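Local coordinates for ABC transporter substrate binding protein (Ribose) (Agrobacterium vitis, PDB 4WUT) that probably binds carbohydrates as the solute-binding component of an ABC importer, and is seen here holding beta-D-fucopyranose, at residues 136-147 with 238-246; 148-159 with 211-222. All coordinates share one frame; numbering follows the deposited sequence.

Contact 1: residues 136-147 with 238-246. With FCB (beta-D-fucopyranose), chain E.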
loop_
_atom_site.group_PDB
_atom_site.type_symbol
_atom_site.label_atom_id
_atom_site.label_comp_id
_atom_site.label_asym_id
_atom_site.label_seq_id
_atom_site.Cartn_x
_atom_site.Cartn_y
_atom_site.Cartn_z
ATOM N N ALA A 136 -9.487 1.283 -6.122
ATOM C CA ALA A 136 -8.922 2.438 -5.441
ATOM C C ALA A 136 -8.185 3.360 -6.427
ATOM O O ALA A 136 -8.268 4.582 -6.319
ATOM C CB ALA A 136 -7.984 1.987 -4.322
ATOM N N GLY A 137 -7.449 2.782 -7.372
ATOM C CA GLY A 137 -6.824 3.574 -8.406
ATOM C C GLY A 137 -7.852 4.304 -9.255
ATOM O O GLY A 137 -7.635 5.459 -9.639
ATOM N N GLU A 138 -8.971 3.638 -9.539
ATOM C CA GLU A 138 -10.049 4.268 -10.281
ATOM C C GLU A 138 -10.642 5.444 -9.502
ATOM O O GLU A 138 -10.958 6.468 -10.101
ATOM C CB GLU A 138 -11.111 3.230 -10.674
ATOM C CG GLU A 138 -10.643 2.315 -11.778
ATOM C CD GLU A 138 -11.632 1.227 -12.137
ATOM O OE1 GLU A 138 -12.759 1.238 -11.595
ATOM O OE2 GLU A 138 -11.279 0.370 -12.979
ATOM N N LEU A 139 -10.790 5.317 -8.186
ATOM C CA LEU A 139 -11.332 6.444 -7.399
ATOM C C LEU A 139 -10.370 7.635 -7.489
ATOM O O LEU A 139 -10.785 8.794 -7.586
ATOM C CB LEU A 139 -11.459 6.067 -5.926
ATOM C CG LEU A 139 -12.788 5.845 -5.217
ATOM C CD1 LEU A 139 -14.016 5.793 -6.101
ATOM C CD2 LEU A 139 -12.597 4.579 -4.447
ATOM N N ALA A 140 -9.077 7.364 -7.396
ATOM C CA ALA A 140 -8.097 8.431 -7.475
ATOM C C ALA A 140 -8.154 9.128 -8.848
ATOM O O ALA A 140 -8.050 10.341 -8.947
ATOM C CB ALA A 140 -6.697 7.901 -7.213
ATOM N N ALA A 141 -8.324 8.347 -9.907
ATOM C CA ALA A 141 -8.389 8.886 -11.274
ATOM C C ALA A 141 -9.643 9.725 -11.491
ATOM O O ALA A 141 -9.586 10.775 -12.128
ATOM C CB ALA A 141 -8.344 7.742 -12.305
ATOM N N LYS A 142 -10.763 9.262 -10.946
ATOM C CA LYS A 142 -11.992 10.022 -11.024
ATOM C C LYS A 142 -11.859 11.351 -10.284
ATOM O O LYS A 142 -12.299 12.389 -10.783
ATOM C CB LYS A 142 -13.148 9.228 -10.447
ATOM C CG LYS A 142 -14.464 9.907 -10.719
ATOM C CD LYS A 142 -15.636 9.146 -10.173
ATOM C CE LYS A 142 -16.906 9.849 -10.587
ATOM N NZ LYS A 142 -18.129 9.094 -10.198
ATOM N N ALA A 143 -11.256 11.320 -9.098
ATOM C CA ALA A 143 -10.988 12.542 -8.332
ATOM C C ALA A 143 -10.113 13.502 -9.124
ATOM O O ALA A 143 -10.312 14.718 -9.100
ATOM C CB ALA A 143 -10.311 12.210 -7.001
HETATM N N MSE A 144 -9.114 12.953 -9.799
HETATM C CA MSE A 144 -8.231 13.754 -10.622
HETATM C C MSE A 144 -8.991 14.457 -11.738
HETATM O O MSE A 144 -8.906 15.670 -11.881
HETATM C CB MSE A 144 -7.125 12.864 -11.215
HETATM C CG MSE A 144 -6.133 13.622 -12.047
HETATM SE SE MSE A 144 -4.959 14.776 -10.980
HETATM C CE MSE A 144 -3.773 13.393 -10.301
ATOM N N ILE A 145 -9.755 13.688 -12.510
ATOM C CA ILE A 145 -10.514 14.260 -13.626
ATOM C C ILE A 145 -11.520 15.316 -13.171
ATOM O O ILE A 145 -11.670 16.353 -13.822
ATOM C CB ILE A 145 -11.169 13.130 -14.454
ATOM C CG1 ILE A 145 -10.071 12.415 -15.245
ATOM C CG2 ILE A 145 -12.224 13.679 -15.375
ATOM C CD1 ILE A 145 -10.513 11.100 -15.836
ATOM N N GLN A 146 -12.192 15.084 -12.055
ATOM C CA GLN A 146 -13.198 16.026 -11.618
ATOM C C GLN A 146 -12.599 17.379 -11.286
ATOM O O GLN A 146 -13.257 18.400 -11.431
ATOM C CB GLN A 146 -13.992 15.412 -10.469
ATOM C CG GLN A 146 -14.822 14.219 -10.969
ATOM C CD GLN A 146 -15.744 14.606 -12.114
ATOM O OE1 GLN A 146 -15.734 14.005 -13.189
ATOM N NE2 GLN A 146 -16.487 15.641 -11.891
ATOM N N LYS A 147 -11.317 17.416 -10.912
ATOM C CA LYS A 147 -10.706 18.677 -10.575
ATOM C C LYS A 147 -9.921 19.252 -11.747
ATOM O O LYS A 147 -9.937 20.474 -11.963
ATOM C CB LYS A 147 -9.827 18.537 -9.322
ATOM C CG LYS A 147 -9.128 19.790 -8.905
ATOM C CD LYS A 147 -10.052 20.794 -8.256
ATOM C CE LYS A 147 -9.349 22.145 -8.121
ATOM N NZ LYS A 147 -8.894 22.670 -9.459
ATOM N N LYS A 238 -1.271 24.944 -7.191
ATOM C CA LYS A 238 -1.162 25.370 -8.594
ATOM C C LYS A 238 -1.219 24.191 -9.568
ATOM O O LYS A 238 -1.126 24.367 -10.783
ATOM C CB LYS A 238 0.131 26.142 -8.833
ATOM C CG LYS A 238 0.243 27.419 -8.027
ATOM C CD LYS A 238 1.463 28.221 -8.440
ATOM C CE LYS A 238 1.656 29.447 -7.564
ATOM N NZ LYS A 238 0.461 30.329 -7.587
ATOM N N LEU A 239 -1.342 22.997 -9.014
ATOM C CA LEU A 239 -1.712 21.810 -9.773
ATOM C C LEU A 239 -2.392 20.876 -8.795
ATOM O O LEU A 239 -2.279 21.046 -7.581
ATOM C CB LEU A 239 -0.516 21.135 -10.458
ATOM C CG LEU A 239 0.482 20.332 -9.625
ATOM C CD1 LEU A 239 1.400 19.553 -10.568
ATOM C CD2 LEU A 239 1.278 21.265 -8.723
ATOM N N VAL A 240 -3.119 19.901 -9.332
ATOM C CA VAL A 240 -3.930 19.004 -8.537
ATOM C C VAL A 240 -3.123 17.764 -8.180
ATOM O O VAL A 240 -2.746 16.984 -9.041
ATOM C CB VAL A 240 -5.192 18.587 -9.320
ATOM C CG1 VAL A 240 -6.046 17.623 -8.516
ATOM C CG2 VAL A 240 -6.026 19.823 -9.710
ATOM N N ALA A 241 -2.896 17.580 -6.895
ATOM C CA ALA A 241 -2.139 16.454 -6.406
ATOM C C ALA A 241 -3.020 15.481 -5.617
ATOM O O ALA A 241 -3.804 15.899 -4.728
ATOM C CB ALA A 241 -0.989 16.949 -5.546
ATOM N N ILE A 242 -2.934 14.198 -5.967
ATOM C CA ILE A 242 -3.688 13.158 -5.290
ATOM C C ILE A 242 -2.726 12.105 -4.763
ATOM O O ILE A 242 -1.852 11.684 -5.495
ATOM C CB ILE A 242 -4.763 12.565 -6.220
ATOM C CG1 ILE A 242 -5.777 13.683 -6.554
ATOM C CG2 ILE A 242 -5.438 11.363 -5.584
ATOM C CD1 ILE A 242 -7.003 13.249 -7.282
ATOM N N GLY A 243 -2.886 11.715 -3.503
ATOM C CA GLY A 243 -2.004 10.725 -2.915
ATOM C C GLY A 243 -2.713 9.463 -2.470
ATOM O O GLY A 243 -3.909 9.292 -2.699
ATOM N N PHE A 244 -1.922 8.562 -1.886
ATOM C CA PHE A 244 -2.401 7.401 -1.154
ATOM C C PHE A 244 -1.844 7.465 0.264
ATOM O O PHE A 244 -0.724 7.946 0.492
ATOM C CB PHE A 244 -1.979 6.072 -1.821
ATOM C CG PHE A 244 -3.063 5.448 -2.656
ATOM C CD1 PHE A 244 -3.407 6.005 -3.877
ATOM C CD2 PHE A 244 -3.755 4.321 -2.222
ATOM C CE1 PHE A 244 -4.402 5.448 -4.658
ATOM C CE2 PHE A 244 -4.741 3.747 -3.007
ATOM C CZ PHE A 244 -5.080 4.335 -4.223
ATOM N N ASP A 245 -2.672 6.985 1.185
ATOM C CA ASP A 245 -2.363 6.724 2.567
ATOM C C ASP A 245 -2.598 7.955 3.454
ATOM O O ASP A 245 -2.976 9.017 2.964
ATOM C CB ASP A 245 -0.985 6.065 2.709
ATOM C CG ASP A 245 -0.929 4.717 2.020
ATOM O OD1 ASP A 245 -1.867 3.920 2.235
ATOM O OD2 ASP A 245 0.011 4.469 1.249
ATOM N N GLY A 246 -2.431 7.788 4.757
ATOM C CA GLY A 246 -3.062 8.691 5.690
ATOM C C GLY A 246 -2.293 9.003 6.953
ATOM O O GLY A 246 -2.894 9.154 8.011
HETATM C C1 FCB E . 0.947 1.338 0.833
HETATM C C2 FCB E . 1.043 0.095 -0.041
HETATM C C3 FCB E . 1.989 -0.844 0.477
HETATM C C4 FCB E . 3.361 -0.161 0.723
HETATM C C5 FCB E . 3.049 1.086 1.596
HETATM C C6 FCB E . 4.330 1.899 1.944
HETATM O O1 FCB E . 0.282 2.251 0.096
HETATM O O2 FCB E . -0.280 -0.510 -0.030
HETATM O O3 FCB E . 2.107 -1.900 -0.511
HETATM O O4 FCB E . 4.015 0.178 -0.525
HETATM O O5 FCB E . 2.231 1.939 0.924
#

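Contact 2: residues 148-159 with 211-222. With FCB (beta-D-fucopyranose), chain E.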
loop_
_atom_site.group_PDB
_atom_site.type_symbol
_atom_site.label_atom_id
_atom_site.label_comp_id
_atom_site.label_asym_id
_atom_site.label_seq_id
_atom_site.Cartn_x
_atom_site.Cartn_y
_atom_site.Cartn_z
ATOM N N VAL A 148 -9.306 18.386 -12.544
ATOM C CA VAL A 148 -8.430 18.805 -13.630
ATOM C C VAL A 148 -9.163 19.000 -14.947
ATOM O O VAL A 148 -8.761 19.825 -15.774
ATOM C CB VAL A 148 -7.320 17.764 -13.841
ATOM C CG1 VAL A 148 -6.670 17.918 -15.212
ATOM C CG2 VAL A 148 -6.293 17.861 -12.704
ATOM N N GLY A 149 -10.263 18.268 -15.126
ATOM C CA GLY A 149 -10.888 18.151 -16.436
ATOM C C GLY A 149 -10.264 17.011 -17.239
ATOM O O GLY A 149 -9.576 16.135 -16.692
ATOM N N THR A 150 -10.453 17.059 -18.552
ATOM C CA THR A 150 -10.160 15.906 -19.390
ATOM C C THR A 150 -9.078 16.164 -20.439
ATOM O O THR A 150 -8.773 15.263 -21.236
ATOM C CB THR A 150 -11.458 15.423 -20.096
ATOM O OG1 THR A 150 -12.115 16.530 -20.725
ATOM C CG2 THR A 150 -12.401 14.784 -19.089
ATOM N N GLU A 151 -8.487 17.359 -20.422
ATOM C CA GLU A 151 -7.433 17.744 -21.364
ATOM C C GLU A 151 -6.212 18.246 -20.595
ATOM O O GLU A 151 -6.336 18.945 -19.598
ATOM C CB GLU A 151 -7.922 18.842 -22.320
ATOM C CG GLU A 151 -9.064 18.426 -23.217
ATOM C CD GLU A 151 -9.746 19.614 -23.890
ATOM O OE1 GLU A 151 -9.055 20.594 -24.239
ATOM O OE2 GLU A 151 -10.982 19.578 -24.065
ATOM N N GLY A 152 -5.025 17.879 -21.049
ATOM C CA GLY A 152 -3.808 18.344 -20.413
ATOM C C GLY A 152 -2.940 17.184 -19.996
ATOM O O GLY A 152 -3.188 16.023 -20.341
ATOM N N LYS A 153 -1.934 17.503 -19.197
ATOM C CA LYS A 153 -0.915 16.541 -18.810
ATOM C C LYS A 153 -0.964 16.276 -17.306
ATOM O O LYS A 153 -1.087 17.214 -16.509
ATOM C CB LYS A 153 0.457 17.100 -19.152
ATOM C CG LYS A 153 0.748 17.252 -20.629
ATOM C CD LYS A 153 1.951 18.152 -20.848
ATOM C CE LYS A 153 3.229 17.380 -20.918
ATOM N NZ LYS A 153 4.435 18.281 -20.895
ATOM N N ILE A 154 -0.854 15.014 -16.924
ATOM C CA ILE A 154 -0.695 14.657 -15.525
ATOM C C ILE A 154 0.478 13.686 -15.381
ATOM O O ILE A 154 0.825 12.996 -16.335
ATOM C CB ILE A 154 -1.956 14.033 -14.918
ATOM C CG1 ILE A 154 -2.282 12.710 -15.603
ATOM C CG2 ILE A 154 -3.137 15.033 -14.952
ATOM C CD1 ILE A 154 -3.400 11.937 -14.900
ATOM N N ALA A 155 1.078 13.648 -14.200
ATOM C CA ALA A 155 2.207 12.758 -13.929
ATOM C C ALA A 155 1.825 11.658 -12.972
ATOM O O ALA A 155 1.044 11.870 -12.044
ATOM C CB ALA A 155 3.360 13.552 -13.342
ATOM N N VAL A 156 2.407 10.472 -13.177
ATOM C CA VAL A 156 2.192 9.337 -12.295
ATOM C C VAL A 156 3.503 9.003 -11.587
ATOM O O VAL A 156 4.487 8.576 -12.232
ATOM C CB VAL A 156 1.696 8.106 -13.071
ATOM C CG1 VAL A 156 1.670 6.899 -12.164
ATOM C CG2 VAL A 156 0.315 8.398 -13.633
HETATM N N MSE A 157 3.498 9.205 -10.276
HETATM C CA MSE A 157 4.622 8.891 -9.390
HETATM C C MSE A 157 4.284 7.595 -8.673
HETATM O O MSE A 157 3.429 7.543 -7.767
HETATM C CB MSE A 157 4.843 10.019 -8.363
HETATM C CG MSE A 157 4.736 11.424 -8.957
HETATM SE SE MSE A 157 5.825 11.763 -10.560
HETATM C CE MSE A 157 7.571 11.726 -9.800
ATOM N N SER A 158 4.969 6.521 -9.081
ATOM C CA SER A 158 4.745 5.219 -8.495
ATOM C C SER A 158 5.936 4.815 -7.619
ATOM O O SER A 158 6.797 5.630 -7.337
ATOM C CB SER A 158 4.467 4.199 -9.587
ATOM O OG SER A 158 4.077 2.960 -9.011
ATOM N N TYR A 159 5.903 3.583 -7.130
ATOM C CA TYR A 159 6.828 3.167 -6.090
ATOM C C TYR A 159 7.721 2.034 -6.577
ATOM O O TYR A 159 8.798 2.292 -7.107
ATOM C CB TYR A 159 6.103 2.859 -4.749
ATOM C CG TYR A 159 4.813 2.105 -4.746
ATOM C CD1 TYR A 159 3.635 2.702 -5.183
ATOM C CD2 TYR A 159 4.724 0.840 -4.181
ATOM C CE1 TYR A 159 2.435 2.048 -5.130
ATOM C CE2 TYR A 159 3.520 0.180 -4.116
ATOM C CZ TYR A 159 2.374 0.789 -4.593
ATOM O OH TYR A 159 1.170 0.142 -4.529
ATOM N N ASP A 211 3.573 22.976 -17.772
ATOM C CA ASP A 211 2.137 22.911 -18.048
ATOM C C ASP A 211 1.424 21.779 -17.300
ATOM O O ASP A 211 0.246 21.553 -17.532
ATOM C CB ASP A 211 1.893 22.739 -19.560
ATOM C CG ASP A 211 2.643 21.537 -20.161
ATOM O OD1 ASP A 211 3.590 21.001 -19.543
ATOM O OD2 ASP A 211 2.302 21.160 -21.304
ATOM N N LEU A 212 2.107 21.090 -16.401
ATOM C CA LEU A 212 1.496 19.975 -15.692
ATOM C C LEU A 212 0.253 20.422 -14.944
ATOM O O LEU A 212 0.267 21.445 -14.248
ATOM C CB LEU A 212 2.511 19.358 -14.710
ATOM C CG LEU A 212 2.225 17.934 -14.257
ATOM C CD1 LEU A 212 2.417 16.976 -15.404
ATOM C CD2 LEU A 212 3.112 17.544 -13.100
ATOM N N LYS A 213 -0.848 19.702 -15.140
ATOM C CA LYS A 213 -2.093 20.063 -14.489
ATOM C C LYS A 213 -2.369 19.279 -13.218
ATOM O O LYS A 213 -3.097 19.763 -12.354
ATOM C CB LYS A 213 -3.278 19.910 -15.447
ATOM C CG LYS A 213 -3.274 20.914 -16.579
ATOM C CD LYS A 213 -4.451 20.731 -17.522
ATOM C CE LYS A 213 -5.218 22.003 -17.708
ATOM N NZ LYS A 213 -4.371 23.110 -18.221
ATOM N N GLY A 214 -1.787 18.086 -13.097
ATOM C CA GLY A 214 -2.044 17.236 -11.951
ATOM C C GLY A 214 -0.977 16.176 -11.781
ATOM O O GLY A 214 -0.177 15.945 -12.685
ATOM N N ILE A 215 -0.980 15.532 -10.620
ATOM C CA ILE A 215 0.081 14.590 -10.259
ATOM C C ILE A 215 -0.453 13.630 -9.194
ATOM O O ILE A 215 -1.136 14.034 -8.236
ATOM C CB ILE A 215 1.382 15.338 -9.817
ATOM C CG1 ILE A 215 2.535 14.357 -9.568
ATOM C CG2 ILE A 215 1.121 16.225 -8.602
ATOM C CD1 ILE A 215 3.878 15.068 -9.482
ATOM N N PHE A 216 -0.185 12.347 -9.425
ATOM C CA PHE A 216 -0.631 11.237 -8.590
ATOM C C PHE A 216 0.559 10.551 -7.933
ATOM O O PHE A 216 1.511 10.200 -8.607
ATOM C CB PHE A 216 -1.405 10.256 -9.487
ATOM C CG PHE A 216 -1.829 8.978 -8.823
ATOM C CD1 PHE A 216 -2.526 8.993 -7.628
ATOM C CD2 PHE A 216 -1.579 7.745 -9.424
ATOM C CE1 PHE A 216 -2.958 7.824 -7.032
ATOM C CE2 PHE A 216 -1.994 6.588 -8.817
ATOM C CZ PHE A 216 -2.661 6.624 -7.624
ATOM N N GLY A 217 0.509 10.423 -6.613
ATOM C CA GLY A 217 1.525 9.743 -5.826
ATOM C C GLY A 217 0.946 8.477 -5.227
ATOM O O GLY A 217 0.065 8.555 -4.371
ATOM N N ALA A 218 1.429 7.307 -5.642
ATOM C CA ALA A 218 0.635 6.102 -5.467
ATOM C C ALA A 218 0.804 5.328 -4.172
ATOM O O ALA A 218 0.161 4.298 -3.977
ATOM C CB ALA A 218 0.840 5.179 -6.672
ATOM N N ASN A 219 1.692 5.772 -3.292
ATOM C CA ASN A 219 1.763 5.226 -1.948
ATOM C C ASN A 219 2.317 6.255 -0.962
ATOM O O ASN A 219 2.678 7.376 -1.342
ATOM C CB ASN A 219 2.542 3.899 -1.889
ATOM C CG ASN A 219 4.055 4.072 -1.882
ATOM O OD1 ASN A 219 4.610 5.110 -2.243
ATOM N ND2 ASN A 219 4.741 3.012 -1.483
ATOM N N GLU A 220 2.377 5.849 0.291
ATOM C CA GLU A 220 2.690 6.769 1.381
ATOM C C GLU A 220 4.002 7.559 1.175
ATOM O O GLU A 220 3.984 8.799 1.109
ATOM C CB GLU A 220 2.655 6.044 2.734
ATOM C CG GLU A 220 2.972 6.952 3.920
ATOM C CD GLU A 220 3.108 6.162 5.219
ATOM O OE1 GLU A 220 4.086 5.392 5.357
ATOM O OE2 GLU A 220 2.232 6.276 6.095
ATOM N N PRO A 221 5.148 6.865 1.054
ATOM C CA PRO A 221 6.371 7.657 0.930
ATOM C C PRO A 221 6.431 8.456 -0.373
ATOM O O PRO A 221 7.021 9.538 -0.424
ATOM C CB PRO A 221 7.478 6.607 0.968
ATOM C CG PRO A 221 6.791 5.327 0.531
ATOM C CD PRO A 221 5.448 5.431 1.155
ATOM N N THR A 222 5.823 7.944 -1.427
ATOM C CA THR A 222 5.892 8.616 -2.710
ATOM C C THR A 222 5.069 9.895 -2.620
ATOM O O THR A 222 5.483 10.943 -3.105
ATOM C CB THR A 222 5.414 7.712 -3.858
ATOM O OG1 THR A 222 6.188 6.503 -3.892
ATOM C CG2 THR A 222 5.501 8.402 -5.161
HETATM C C1 FCB E . 0.947 1.338 0.833
HETATM C C2 FCB E . 1.043 0.095 -0.041
HETATM C C3 FCB E . 1.989 -0.844 0.477
HETATM C C4 FCB E . 3.361 -0.161 0.723
HETATM C C5 FCB E . 3.049 1.086 1.596
HETATM C C6 FCB E . 4.330 1.899 1.944
HETATM O O1 FCB E . 0.282 2.251 0.096
HETATM O O2 FCB E . -0.280 -0.510 -0.030
HETATM O O3 FCB E . 2.107 -1.900 -0.511
HETATM O O4 FCB E . 4.015 0.178 -0.525
HETATM O O5 FCB E . 2.231 1.939 0.924
HETATM O O HOH W 1 -1.226 20.296 -19.437
#

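Contact 1: residues 136-147 with 238-246
The one aromatic ring of this contact, Phe244, meets helix 136-147 with its rim: the methyl CB of Ala136 lies near the ring plane, 3.7 Å from Phe244 CZ, and the backbone N of Gly137 also comes up to that edge. Ala140 CB approaches the same ring obliquely. One turn further along, Ile242 reaches up to the helix with CG1 anti to its own carbonyl carbon (chi1 -64°), so that CD1 is wedged tightly against Ala143 CB at 3.5 Å and close to Met144 N, while its CG2 branch rests 4.0 Å from Ala140 CB. Met144, a selenomethionine, bends at chi2 and chi3 and runs alongside Val240, pointing the other way, SE lying 3.9 Å from Val240 CG1. Last comes Lys147, whose aliphatic CG lies over the Val240 methyls, 3.8 Å from Val240 CG1. Just past the strand, Asp245 OD2 accepts a 2.5 Å hydrogen bond from fucose O1; Gln265 holds OD1. The helix packs nearly antiparallel (166°, axes 9.0 Å apart) on a face of the sheet, as in an alpha/beta lobe of a periplasmic binding protein. No hydrogen bond joins helix to strand, so their cohesion is apolar, small alanines letting the helix lie close.

Contact 2: residues 148-159 with 211-222
Val148, at the end of its helix, lies over Lys213, CG1 3.9 Å from Lys213 CB and CG2 beside its carbonyl O and Gly214 CA. Past the turn, Lys213 CD packs against Glu151 O, 3.3 Å away, and Gly152 CA. The stronger polar partner of Lys153 NZ is Asn209 OD1; Asp211 adds a salt bridge, NZ lying 3.2 Å from the syn lone pair of Asp211 OD1, and a water links Lys153 N to Asp211 O. From here the backbones run parallel, 14° apart. Lys153 O takes the N-H of Lys213, Ala155 bonds to Gly214 O and Phe216 N, and Met157 to Phe216 O and Ala218 N. Ala155 CB meets Ile215 CG1 and Leu212 CD2 on one face of the sheet, where Met157, a selenomethionine, also sets CG 3.7 Å from Ile215 CG1; Val156 and Phe216 occupy the other. Tyr159 CG sits between its backbone N and carbonyl carbon (chi1 42°), which lays the ring flat on the Asn219 amide, the planes 8° apart. Asn219 OD1 caps the helix by accepting Thr222 N and also accepts Thr222 OG1 from the opposite face, while ND2 bonds fucose O4 at 3.1 Å and Ser193 OG. Parallel strands with C-terminal loops that reach the ligand are characteristic of the Rossmann-like lobes of periplasmic sugar-binding proteins.

In the fold
Following the chain, helix 133-148 supplies the first half of contact 1 and is followed, after the short loop 149-152, by strand 153-158, the first half of contact 2. Two further helices and strand 184-190 intervene before strand 214-217 returns beside 153-158 and closes contact 2. Helix 220-232 then leads to strand 240-244, which closes contact 1, so the loop of contact 2 nests within that of contact 1. The two meet in one sheet: strand 240-244 flanks 214-217, with Val240 O 2.8 Å from Ile215 N. Contact 1 lays a helix against this sheet, contact 2 joins two of its strands, and the fucose touches both at the strands' C-terminal ends.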